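Oxidized polyvinyl alcohol hydrolase (Sphingopyxis, PDB 3WLA) hydrolyses beta-diketones, splitting 4,6-nonanedione into 2-pentanone and butanoate, and cleaves oxidized polyvinyl alcohol in the second step of its degradation. Local coordinates at residues P52-V57 with N61-V66. Residues are numbered along the deposited sequence; the frame is centred on the assembly and turned at random.
With SO4 (sulfate ion), chain D.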
# COMPACT_ATOMS: atom_id res chain seq x y z
N PRO A 52 -1.54 2.59 7.55
CA PRO A 52 -2.60 1.92 6.81
C PRO A 52 -3.43 2.87 5.95
O PRO A 52 -3.82 3.91 6.43
CB PRO A 52 -3.45 1.28 7.93
CG PRO A 52 -3.38 2.36 9.01
CD PRO A 52 -1.91 2.76 8.97
N MET A 53 -3.72 2.48 4.71
CA MET A 53 -4.49 3.31 3.77
C MET A 53 -5.75 2.68 3.27
O MET A 53 -5.73 1.47 2.87
CB MET A 53 -3.64 3.65 2.53
CG MET A 53 -2.55 4.62 2.86
SD MET A 53 -1.50 5.05 1.51
CE MET A 53 -0.62 3.32 1.27
N VAL A 54 -6.83 3.48 3.27
CA VAL A 54 -8.13 3.02 2.75
C VAL A 54 -8.05 3.03 1.23
O VAL A 54 -7.13 3.58 0.63
CB VAL A 54 -9.32 3.98 3.11
CG1 VAL A 54 -9.70 3.83 4.59
CG2 VAL A 54 -8.90 5.42 2.87
N GLY A 55 -9.10 2.48 0.64
CA GLY A 55 -9.25 2.42 -0.77
C GLY A 55 -10.23 3.44 -1.32
O GLY A 55 -10.11 4.65 -1.09
N THR A 56 -11.22 2.97 -2.03
CA THR A 56 -12.12 3.91 -2.68
C THR A 56 -13.33 4.36 -1.86
O THR A 56 -13.73 5.55 -1.94
CB THR A 56 -12.70 3.30 -3.97
OG1 THR A 56 -11.63 2.79 -4.80
CG2 THR A 56 -13.65 4.34 -4.68
N VAL A 57 -13.90 3.44 -1.08
CA VAL A 57 -15.13 3.78 -0.36
C VAL A 57 -15.14 3.78 1.16
O VAL A 57 -16.16 4.11 1.77
CB VAL A 57 -16.31 2.94 -0.88
CG1 VAL A 57 -16.40 3.09 -2.43
CG2 VAL A 57 -16.14 1.49 -0.50
N ASN A 61 -11.18 7.01 9.25
CA ASN A 61 -11.52 6.62 10.61
C ASN A 61 -12.12 5.20 10.71
O ASN A 61 -11.96 4.56 11.73
CB ASN A 61 -12.46 7.64 11.24
CG ASN A 61 -11.71 8.83 11.78
OD1 ASN A 61 -10.49 8.81 11.93
ND2 ASN A 61 -12.46 9.89 12.09
N TRP A 62 -12.80 4.72 9.67
CA TRP A 62 -13.30 3.36 9.70
C TRP A 62 -12.13 2.40 9.73
O TRP A 62 -12.13 1.48 10.53
CB TRP A 62 -14.14 3.00 8.48
CG TRP A 62 -15.32 3.88 8.26
CD1 TRP A 62 -15.74 4.93 9.05
CD2 TRP A 62 -16.20 3.83 7.15
NE1 TRP A 62 -16.83 5.53 8.47
CE2 TRP A 62 -17.13 4.88 7.30
CE3 TRP A 62 -16.30 2.99 6.02
CZ2 TRP A 62 -18.15 5.11 6.37
CZ3 TRP A 62 -17.34 3.22 5.08
CH2 TRP A 62 -18.24 4.27 5.27
N ASN A 63 -11.16 2.60 8.84
CA ASN A 63 -10.01 1.74 8.79
C ASN A 63 -9.31 1.67 10.16
O ASN A 63 -8.81 0.63 10.54
CB ASN A 63 -9.09 2.26 7.70
CG ASN A 63 -7.78 1.51 7.61
OD1 ASN A 63 -6.87 1.77 8.40
ND2 ASN A 63 -7.68 0.59 6.64
N LEU A 64 -9.27 2.78 10.89
CA LEU A 64 -8.64 2.83 12.19
C LEU A 64 -9.48 2.28 13.32
O LEU A 64 -8.94 1.66 14.26
CB LEU A 64 -8.32 4.28 12.58
CG LEU A 64 -7.20 4.94 11.81
CD1 LEU A 64 -7.03 6.41 12.25
CD2 LEU A 64 -5.93 4.16 12.13
N ASN A 65 -10.80 2.48 13.23
CA ASN A 65 -11.64 2.12 14.38
C ASN A 65 -12.76 1.15 14.25
O ASN A 65 -13.39 0.82 15.27
CB ASN A 65 -12.27 3.41 14.94
CG ASN A 65 -11.25 4.46 15.24
OD1 ASN A 65 -11.45 5.64 14.94
ND2 ASN A 65 -10.15 4.06 15.82
N VAL A 66 -13.06 0.72 13.04
CA VAL A 66 -14.16 -0.16 12.83
C VAL A 66 -13.62 -1.49 12.40
O VAL A 66 -12.90 -1.57 11.40
CB VAL A 66 -15.06 0.44 11.74
CG1 VAL A 66 -16.19 -0.48 11.44
CG2 VAL A 66 -15.55 1.84 12.21
S SO4 D . -12.67 -0.15 -2.15
O1 SO4 D . -11.53 0.35 -2.93
O2 SO4 D . -12.93 0.74 -0.99
O3 SO4 D . -13.86 -0.11 -2.97
O4 SO4 D . -12.47 -1.53 -1.69
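With CG trans to the backbone N (chi1 175°), Asn-63 sends its amide out from helix 60-65 toward the end of strand 47-53, while Val-54 turns CG1 to meet it (chi1 -74°). That methyl rests 3.5 Å from Asn-63 CB, at the root of the amide side chain. Farther out, Asn-63 OD1 lies 3.5 Å from Pro-52 CB, with CG of the proline ring almost as near. No hydrogen bond joins the two segments, so the union rests on van der Waals contact, and the buried amide oxygen is served instead by a weak bond from Asn-72 ND2. One residue earlier in the helix, Trp-62 brings the benzo end of its indole to the loop, where CZ3 comes within 3.6 Å of Val-57 O. Leu-64 CD2 approaches Pro-52 more loosely, and both side chains also touch Val-82 of the neighbouring strand 81-85.

The loop thus flanked by the helix holds a sulfate, probably from the crystallisation liquor. Thr-56 N donates to sulfate O1 at 2.8 Å, and Thr-56 OG1 adds a bond to the same oxygen. Val-57 N donates nearly straight (172°) to sulfate O2 at 2.9 Å. The anion is also bonded to Ser-162 OG, the probable charge-relay serine. Two successive backbone N-H groups facing an anion beside that serine are consistent with part of an oxyanion hole. The contact itself belongs to the beta-alpha-beta unit of strand 47-53, helix 60-65 and strand 81-85, part of the predominantly parallel sheet of the alpha/beta-hydrolase fold.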